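Local atomic coordinates of 3-oxosteroid 1-dehydrogenase (PDB entry 7P18), a protein that probably uses bound FAD to introduce a double bond at the C1-C2 position of 3-oxosteroids, passing the electrons to an acceptor. Residues 108-113 / 165-170; 277-282 / 303-308; 398-403 / 410-415. All coordinates share one frame; numbering follows the deposited sequence.

Contact 1: residues 108-113 / 165-170; sequences QYFPCH and TATEAH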
loop_
_atom_site.group_PDB
_atom_site.type_symbol
_atom_site.label_atom_id
_atom_site.label_comp_id
_atom_site.label_asym_id
_atom_site.label_seq_id
_atom_site.Cartn_x
_atom_site.Cartn_y
_atom_site.Cartn_z
ATOM N N GLN A 108 9.045 -14.233 8.491
ATOM C CA GLN A 108 7.982 -15.267 8.419
ATOM C C GLN A 108 6.645 -14.576 8.075
ATOM O O GLN A 108 6.298 -13.573 8.728
ATOM C CB GLN A 108 7.916 -16.075 9.724
ATOM C CG GLN A 108 9.216 -16.816 10.084
ATOM C CD GLN A 108 9.504 -17.964 9.147
ATOM O OE1 GLN A 108 8.641 -18.834 8.957
ATOM N NE2 GLN A 108 10.655 -17.925 8.487
ATOM N N TYR A 109 5.913 -15.121 7.089
ATOM C CA TYR A 109 4.545 -14.722 6.683
ATOM C C TYR A 109 3.552 -15.762 7.182
ATOM O O TYR A 109 3.860 -16.965 7.077
ATOM C CB TYR A 109 4.420 -14.535 5.167
ATOM C CG TYR A 109 4.740 -13.116 4.750
ATOM C CD1 TYR A 109 6.044 -12.701 4.534
ATOM C CD2 TYR A 109 3.733 -12.165 4.673
ATOM C CE1 TYR A 109 6.359 -11.384 4.246
ATOM C CE2 TYR A 109 4.020 -10.840 4.340
ATOM C CZ TYR A 109 5.329 -10.445 4.155
ATOM O OH TYR A 109 5.629 -9.140 3.851
ATOM N N PHE A 110 2.390 -15.306 7.622
ATOM C CA PHE A 110 1.261 -16.172 8.029
ATOM C C PHE A 110 -0.034 -15.520 7.559
ATOM O O PHE A 110 -0.071 -14.305 7.305
ATOM C CB PHE A 110 1.275 -16.398 9.550
ATOM C CG PHE A 110 1.055 -15.148 10.365
ATOM C CD1 PHE A 110 2.093 -14.256 10.600
ATOM C CD2 PHE A 110 -0.182 -14.848 10.876
ATOM C CE1 PHE A 110 1.886 -13.100 11.341
ATOM C CE2 PHE A 110 -0.401 -13.681 11.587
ATOM C CZ PHE A 110 0.635 -12.822 11.846
ATOM N N PRO A 111 -1.145 -16.270 7.440
ATOM C CA PRO A 111 -2.382 -15.709 6.902
ATOM C C PRO A 111 -3.111 -14.797 7.895
ATOM O O PRO A 111 -3.071 -15.062 9.099
ATOM C CB PRO A 111 -3.289 -16.926 6.601
ATOM C CG PRO A 111 -2.311 -18.102 6.607
ATOM C CD PRO A 111 -1.268 -17.726 7.665
ATOM N N CYS A 112 -3.750 -13.752 7.370
ATOM C CA CYS A 112 -4.818 -12.999 8.062
ATOM C C CYS A 112 -6.146 -13.741 7.853
ATOM O O CYS A 112 -6.864 -13.490 6.855
ATOM C CB CYS A 112 -4.861 -11.563 7.572
ATOM S SG CYS A 112 -3.283 -10.705 7.793
ATOM N N HIS A 113 -6.454 -14.672 8.761
ATOM C CA HIS A 113 -7.495 -15.712 8.578
ATOM C C HIS A 113 -8.876 -15.091 8.378
ATOM O O HIS A 113 -9.732 -15.714 7.682
ATOM C CB HIS A 113 -7.491 -16.707 9.764
ATOM C CG HIS A 113 -6.187 -17.411 9.912
ATOM N ND1 HIS A 113 -5.768 -18.367 9.001
ATOM C CD2 HIS A 113 -5.225 -17.336 10.857
ATOM C CE1 HIS A 113 -4.593 -18.823 9.343
ATOM N NE2 HIS A 113 -4.224 -18.195 10.484
ATOM N N THR A 165 1.295 -6.469 14.737
ATOM C CA THR A 165 0.792 -7.112 13.503
ATOM C C THR A 165 -0.604 -6.576 13.270
ATOM O O THR A 165 -1.224 -6.086 14.240
ATOM C CB THR A 165 0.764 -8.637 13.641
ATOM O OG1 THR A 165 -0.159 -8.972 14.686
ATOM C CG2 THR A 165 2.136 -9.190 13.943
ATOM N N ALA A 166 -1.090 -6.647 12.042
ATOM C CA ALA A 166 -2.486 -6.302 11.688
ATOM C C ALA A 166 -3.427 -7.219 12.469
ATOM O O ALA A 166 -4.479 -6.746 12.926
ATOM C CB ALA A 166 -2.726 -6.405 10.207
ATOM N N THR A 167 -3.046 -8.483 12.636
ATOM C CA THR A 167 -3.854 -9.458 13.417
ATOM C C THR A 167 -4.006 -8.938 14.861
ATOM O O THR A 167 -5.158 -8.769 15.291
ATOM C CB THR A 167 -3.217 -10.850 13.383
ATOM O OG1 THR A 167 -3.074 -11.210 11.998
ATOM C CG2 THR A 167 -4.051 -11.865 14.138
ATOM N N GLU A 168 -2.884 -8.693 15.543
ATOM C CA GLU A 168 -2.824 -8.185 16.950
ATOM C C GLU A 168 -3.618 -6.890 17.023
ATOM O O GLU A 168 -4.429 -6.747 17.942
ATOM C CB GLU A 168 -1.401 -7.879 17.413
ATOM C CG GLU A 168 -0.605 -9.062 17.902
ATOM C CD GLU A 168 0.844 -8.695 18.039
ATOM O OE1 GLU A 168 1.175 -7.570 17.624
ATOM O OE2 GLU A 168 1.649 -9.542 18.517
ATOM N N ALA A 169 -3.398 -5.985 16.073
ATOM C CA ALA A 169 -4.118 -4.697 15.971
ATOM C C ALA A 169 -5.617 -4.963 15.912
ATOM O O ALA A 169 -6.262 -4.608 16.889
ATOM C CB ALA A 169 -3.661 -3.890 14.771
ATOM N N HIS A 170 -6.114 -5.561 14.813
ATOM C CA HIS A 170 -7.515 -5.516 14.299
ATOM C C HIS A 170 -8.524 -5.576 15.455
ATOM O O HIS A 170 -9.553 -4.883 15.390
ATOM C CB HIS A 170 -7.776 -6.642 13.279
ATOM C CG HIS A 170 -9.216 -6.851 12.990
ATOM N ND1 HIS A 170 -9.935 -7.858 13.593
ATOM C CD2 HIS A 170 -10.079 -6.210 12.193
ATOM C CE1 HIS A 170 -11.182 -7.812 13.202
ATOM N NE2 HIS A 170 -11.297 -6.794 12.363
HETATM O O HOH W 1 -3.805 -13.888 11.446
#

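Contact 2: residues 277-282 / 303-308; sequences QQMREQ and TIRAAM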
loop_
_atom_site.group_PDB
_atom_site.type_symbol
_atom_site.label_atom_id
_atom_site.label_comp_id
_atom_site.label_asym_id
_atom_site.label_seq_id
_atom_site.Cartn_x
_atom_site.Cartn_y
_atom_site.Cartn_z
ATOM N N GLN A 277 5.075 15.647 -10.213
ATOM C CA GLN A 277 3.836 16.393 -10.543
ATOM C C GLN A 277 3.693 16.495 -12.065
ATOM O O GLN A 277 2.561 16.449 -12.577
ATOM C CB GLN A 277 3.843 17.773 -9.854
ATOM C CG GLN A 277 2.610 18.580 -10.162
ATOM C CD GLN A 277 1.424 18.042 -9.425
ATOM O OE1 GLN A 277 1.574 17.489 -8.343
ATOM N NE2 GLN A 277 0.259 18.283 -9.975
ATOM N N GLN A 278 4.786 16.656 -12.813
ATOM C CA GLN A 278 4.679 16.764 -14.300
ATOM C C GLN A 278 4.092 15.452 -14.869
ATOM O O GLN A 278 3.192 15.479 -15.722
ATOM C CB GLN A 278 6.067 17.062 -14.876
ATOM C CG GLN A 278 6.124 17.024 -16.398
ATOM C CD GLN A 278 6.331 15.635 -16.994
ATOM O OE1 GLN A 278 7.242 14.881 -16.622
ATOM N NE2 GLN A 278 5.509 15.301 -17.979
ATOM N N MET A 279 4.587 14.313 -14.392
ATOM C CA MET A 279 4.103 12.992 -14.879
ATOM C C MET A 279 2.653 12.765 -14.424
ATOM O O MET A 279 1.845 12.304 -15.247
ATOM C CB MET A 279 5.054 11.894 -14.404
ATOM C CG MET A 279 6.370 11.906 -15.159
ATOM S SD MET A 279 7.454 10.512 -14.775
ATOM C CE MET A 279 6.642 9.230 -15.707
ATOM N N ARG A 280 2.284 13.189 -13.198
ATOM C CA ARG A 280 0.877 13.136 -12.738
ATOM C C ARG A 280 0.037 13.921 -13.716
ATOM O O ARG A 280 -1.008 13.430 -14.183
ATOM C CB ARG A 280 0.701 13.671 -11.313
ATOM C CG ARG A 280 1.448 12.919 -10.232
ATOM C CD ARG A 280 1.094 13.505 -8.846
ATOM N NE ARG A 280 -0.273 13.216 -8.460
ATOM C CZ ARG A 280 -0.619 12.311 -7.535
ATOM N NH1 ARG A 280 0.299 11.621 -6.892
ATOM N NH2 ARG A 280 -1.892 12.095 -7.267
ATOM N N GLU A 281 0.430 15.155 -14.026
ATOM C CA GLU A 281 -0.416 15.957 -14.947
ATOM C C GLU A 281 -0.432 15.359 -16.356
ATOM O O GLU A 281 -1.470 15.494 -17.050
ATOM C CB GLU A 281 0.061 17.404 -14.947
ATOM C CG GLU A 281 -0.385 18.043 -13.665
ATOM C CD GLU A 281 0.097 19.435 -13.405
ATOM O OE1 GLU A 281 0.627 20.022 -14.359
ATOM O OE2 GLU A 281 -0.090 19.909 -12.248
ATOM N N GLN A 282 0.662 14.732 -16.769
ATOM C CA GLN A 282 0.698 14.093 -18.123
ATOM C C GLN A 282 -0.305 12.919 -18.165
ATOM O O GLN A 282 -0.975 12.718 -19.193
ATOM C CB GLN A 282 2.125 13.673 -18.428
ATOM C CG GLN A 282 2.267 13.008 -19.805
ATOM C CD GLN A 282 3.700 12.709 -20.159
ATOM O OE1 GLN A 282 4.620 12.975 -19.402
ATOM N NE2 GLN A 282 3.894 12.076 -21.298
ATOM N N THR A 303 12.935 5.515 -13.831
ATOM C CA THR A 303 13.193 4.313 -14.673
ATOM C C THR A 303 12.120 4.197 -15.745
ATOM O O THR A 303 12.412 3.632 -16.824
ATOM C CB THR A 303 13.306 3.029 -13.851
ATOM O OG1 THR A 303 12.004 2.728 -13.323
ATOM C CG2 THR A 303 14.313 3.140 -12.743
ATOM N N ILE A 304 10.910 4.692 -15.488
ATOM C CA ILE A 304 9.812 4.658 -16.480
ATOM C C ILE A 304 10.234 5.509 -17.681
ATOM O O ILE A 304 10.166 5.024 -18.851
ATOM C CB ILE A 304 8.471 5.106 -15.841
ATOM C CG1 ILE A 304 7.994 4.062 -14.823
ATOM C CG2 ILE A 304 7.442 5.342 -16.922
ATOM C CD1 ILE A 304 6.794 4.479 -13.981
ATOM N N ARG A 305 10.701 6.725 -17.430
ATOM C CA ARG A 305 11.103 7.655 -18.526
ATOM C C ARG A 305 12.252 7.020 -19.337
ATOM O O ARG A 305 12.193 7.008 -20.573
ATOM C CB ARG A 305 11.485 9.014 -17.923
ATOM C CG ARG A 305 10.285 9.834 -17.456
ATOM C CD ARG A 305 10.605 11.294 -17.083
ATOM N NE ARG A 305 11.891 11.449 -16.377
ATOM C CZ ARG A 305 12.075 11.322 -15.063
ATOM N NH1 ARG A 305 11.069 11.035 -14.249
ATOM N NH2 ARG A 305 13.281 11.469 -14.554
ATOM N N ALA A 306 13.245 6.481 -18.650
ATOM C CA ALA A 306 14.480 5.928 -19.264
ATOM C C ALA A 306 14.144 4.718 -20.132
ATOM O O ALA A 306 14.696 4.590 -21.253
ATOM C CB ALA A 306 15.452 5.590 -18.183
ATOM N N ALA A 307 13.234 3.855 -19.669
ATOM C CA ALA A 307 12.818 2.646 -20.426
ATOM C C ALA A 307 11.965 3.034 -21.633
ATOM O O ALA A 307 12.149 2.459 -22.737
ATOM C CB ALA A 307 12.091 1.684 -19.489
ATOM N N MET A 308 11.045 3.991 -21.478
ATOM C CA MET A 308 10.165 4.419 -22.586
ATOM C C MET A 308 11.052 5.083 -23.658
ATOM O O MET A 308 10.757 4.886 -24.839
ATOM C CB MET A 308 9.060 5.353 -22.088
ATOM C CG MET A 308 8.098 4.605 -21.178
ATOM S SD MET A 308 6.720 5.615 -20.621
ATOM C CE MET A 308 5.748 5.795 -22.112
#

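Contact 3: residues 398-403 / 410-415; sequences GPLMPG and KAWLGK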
loop_
_atom_site.group_PDB
_atom_site.type_symbol
_atom_site.label_atom_id
_atom_site.label_comp_id
_atom_site.label_asym_id
_atom_site.label_seq_id
_atom_site.Cartn_x
_atom_site.Cartn_y
_atom_site.Cartn_z
ATOM N N GLY A 398 -7.357 8.470 10.994
ATOM C CA GLY A 398 -5.997 8.831 10.574
ATOM C C GLY A 398 -5.184 9.342 11.743
ATOM O O GLY A 398 -5.033 8.629 12.740
ATOM N N PRO A 399 -4.684 10.603 11.709
ATOM C CA PRO A 399 -3.894 11.117 12.817
ATOM C C PRO A 399 -4.689 11.327 14.121
ATOM O O PRO A 399 -4.062 11.445 15.120
ATOM C CB PRO A 399 -3.377 12.469 12.298
ATOM C CG PRO A 399 -4.457 12.898 11.320
ATOM C CD PRO A 399 -4.890 11.616 10.646
ATOM N N LEU A 400 -6.016 11.361 14.092
ATOM C CA LEU A 400 -6.819 11.526 15.337
ATOM C C LEU A 400 -6.908 10.173 16.047
ATOM O O LEU A 400 -7.384 9.220 15.434
ATOM C CB LEU A 400 -8.232 12.007 15.039
ATOM C CG LEU A 400 -8.373 13.419 14.502
ATOM C CD1 LEU A 400 -9.850 13.784 14.465
ATOM C CD2 LEU A 400 -7.610 14.399 15.373
ATOM N N MET A 401 -6.432 10.113 17.272
ATOM C CA MET A 401 -6.673 8.973 18.189
ATOM C C MET A 401 -8.013 9.194 18.882
ATOM O O MET A 401 -8.525 10.317 18.919
ATOM C CB MET A 401 -5.526 8.847 19.196
ATOM C CG MET A 401 -4.215 8.383 18.544
ATOM S SD MET A 401 -4.449 6.805 17.684
ATOM C CE MET A 401 -4.542 7.276 15.951
ATOM N N PRO A 402 -8.654 8.129 19.418
ATOM C CA PRO A 402 -9.944 8.292 20.096
ATOM C C PRO A 402 -9.862 9.398 21.168
ATOM O O PRO A 402 -8.836 9.466 21.876
ATOM C CB PRO A 402 -10.204 6.928 20.724
ATOM C CG PRO A 402 -9.392 5.967 19.862
ATOM C CD PRO A 402 -8.143 6.747 19.481
ATOM N N GLY A 403 -10.879 10.253 21.217
ATOM C CA GLY A 403 -10.975 11.361 22.181
ATOM C C GLY A 403 -10.867 10.881 23.622
ATOM O O GLY A 403 -10.373 11.648 24.448
ATOM N N LYS A 410 -5.305 22.011 19.753
ATOM C CA LYS A 410 -5.557 23.399 19.266
ATOM C C LYS A 410 -4.844 23.658 17.947
ATOM O O LYS A 410 -5.464 24.248 17.034
ATOM C CB LYS A 410 -4.994 24.460 20.220
ATOM C CG LYS A 410 -5.938 25.054 21.237
ATOM C CD LYS A 410 -5.167 26.039 22.103
ATOM C CE LYS A 410 -5.991 26.657 23.209
ATOM N NZ LYS A 410 -5.282 27.841 23.749
ATOM N N ALA A 411 -3.570 23.259 17.847
ATOM C CA ALA A 411 -2.718 23.466 16.656
ATOM C C ALA A 411 -3.332 22.778 15.429
ATOM O O ALA A 411 -2.982 23.154 14.274
ATOM C CB ALA A 411 -1.319 22.976 16.933
ATOM N N TRP A 412 -4.222 21.808 15.634
ATOM C CA TRP A 412 -4.834 21.014 14.528
ATOM C C TRP A 412 -6.186 21.582 14.099
ATOM O O TRP A 412 -6.694 21.153 13.049
ATOM C CB TRP A 412 -4.931 19.536 14.924
ATOM C CG TRP A 412 -3.668 18.786 14.643
ATOM C CD1 TRP A 412 -2.478 19.281 14.197
ATOM C CD2 TRP A 412 -3.451 17.389 14.899
ATOM N NE1 TRP A 412 -1.551 18.283 14.131
ATOM C CE2 TRP A 412 -2.118 17.110 14.560
ATOM C CE3 TRP A 412 -4.268 16.362 15.393
ATOM C CZ2 TRP A 412 -1.581 15.824 14.679
ATOM C CZ3 TRP A 412 -3.746 15.094 15.501
ATOM C CH2 TRP A 412 -2.420 14.832 15.139
ATOM N N LEU A 413 -6.763 22.500 14.870
ATOM C CA LEU A 413 -8.084 23.076 14.519
ATOM C C LEU A 413 -7.969 23.852 13.199
ATOM O O LEU A 413 -7.049 24.641 13.058
ATOM C CB LEU A 413 -8.565 23.970 15.671
ATOM C CG LEU A 413 -9.970 24.527 15.524
ATOM C CD1 LEU A 413 -11.005 23.397 15.635
ATOM C CD2 LEU A 413 -10.210 25.602 16.605
ATOM N N GLY A 414 -8.842 23.550 12.240
ATOM C CA GLY A 414 -8.849 24.103 10.881
ATOM C C GLY A 414 -7.710 23.577 10.028
ATOM O O GLY A 414 -7.581 24.045 8.880
ATOM N N LYS A 415 -6.908 22.628 10.525
ATOM C CA LYS A 415 -5.803 22.024 9.715
ATOM C C LYS A 415 -6.040 20.511 9.512
ATOM O O LYS A 415 -6.036 20.060 8.341
ATOM C CB LYS A 415 -4.464 22.255 10.410
ATOM C CG LYS A 415 -4.193 23.686 10.864
ATOM C CD LYS A 415 -4.050 24.669 9.749
ATOM C CE LYS A 415 -3.686 26.056 10.257
ATOM N NZ LYS A 415 -3.557 26.978 9.113
#

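Contact 1: residues 108-113 / 165-170
A capped helix start beside the steroid pocket is what meets strand 109-111, which pairs with strand 131-138: Phe110 lies against Thr165 and Thr167 at the head of helix 166-174. The ring of Phe110 reaches the helix with its CE2-CZ side, and Phe110 CE2 stands 3.7 Å from Thr167 OG1, an oblique approach. Thr165 CG2 comes to the ring edge, near its plane, as a looser neighbour. With chi1 at 64° Phe110 holds CG between its backbone N and carbonyl carbon, which turns the ring toward the helix. Polar linkage is indirect: one water donates to Pro111 O at 2.7 Å and to Thr167 OG1 at 2.8 Å, while Glu133 of strand 131-138 also hydrogen-bonds that hydroxyl. Cys112 SG lies 4.2 Å from Thr167 OG1, a packing distance. Glu133 ties the two sides together again, since it accepts from Ala166 N and pairs through its backbone with Phe110. The helix start is itself closed by reciprocal bonds: Glu168 N donates to Thr165 OG1 at 2.9 Å, and Thr165 N to Glu168 OE1 at 3.1 Å, the latter from above the carboxylate plane. Such exchange between the N-cap and the third residue after it defines a capping box, here placed where Ala166 lines the androstadienedione pocket.

Contact 2: residues 277-282 / 303-308
Met279 and Arg305 show how one thioether can bridge two helices that stand well apart, their nearest CA atoms being 9.5 Å from each other. Met279 leaves helix 277-283 with CG anti to its carbonyl carbon, continues extended through chi2 (-173°) and then bends at chi3 (76°), which lays the methyl between Ile304 and Arg305 while the sulfur meets Arg305 alone. Met279 CE is 4.1 Å from Arg305 CG and 4.2 Å from Ile304 CG2, the latter an apolar contact to the branch of Ile304 that is anti to the backbone N. Arg305 CG and CD both lie 4.0 Å from Met279 SD. Arg305 runs extended as far as CD and then turns at chi3 (-39°), turning the guanidinium so that its edge at NH1, rather than a face, points at the sulfur. Arg305 NH1 donates to Met279 SD over 3.7 Å, a weak bond though a fairly straight one. That nitrogen has a second weak acceptor in Thr300 O, and NH2 makes a long, weak ion pair with Asp302, an FAD-binding residue. On the first helix Gln277 NE2 bonds Glu281 OE2 at 2.8 Å, and Gln278 NE2 bonds Gln282 OE1 at 2.9 Å, two i to i+4 links, each spanning about one turn. Arg280 is held by a salt bridge to Asp495 in strand 486-502. Helix 302-309 meets that same strand where Ala307 and Met308 touch Leu502, while Thr303 and Ala306 pack on Phe233 of strand 233-239.

Contact 3: residues 398-403 / 410-415
Pro399 O and Leu400 CD2 meet the six-membered ring of Trp412 at its edge, a packing example in which an indole closes a loop without a hydrogen bond across it. Gly398 leads in with a positive phi of 52°, and its N is hydrogen-bonded to Glu340. At Pro399 both backbone and ring take part: Pro399 O lies 3.7 Å from Trp412 CZ3, near the indole plane, whereas Pro399 CB comes from one side of that plane, over the rim, and meets Trp412 CH2 at 3.8 Å. Both segments belong to the long connection between helix 389-394 and strand 418-420, and the indole spans its two limbs, issuing from a short 3-10 turn, 410-412. Leu400 comes next. Holding CG anti to its carbonyl carbon (chi1 -68°), it lays the methyl CD2 alongside the indole edge, 3.9 Å from Trp412 CE3; the two side chains run past each other in opposite directions. Arg409, just ahead of the second segment, adds a cation-pi interaction with the indole. Further along, Met401 turns to the preceding helix, its carbonyl oxygen accepting from Arg392 NH1, and Gly403 forms a backbone hydrogen bond with the same Arg392.

In the fold
The three contacts share no secondary-structure element and lie far apart, with contacts 1 and 2 on opposite sides of the chain's centre, about 36 Å between centres. Contact 1 is partly buried and nearest that centre, whereas contacts 2 and 3 are both buried although farther out. The chemistry differs from one contact to the next. Strand meets helix start beside the steroid in contact 1, where an aromatic ring packs on threonines and a water bridges; helix meets helix in contact 2, close to FAD-binding residues, through a thioether, a methyl and a guanidinium; in contact 3 a loop folds on itself away from the annotated sites, through aromatic and aliphatic packing.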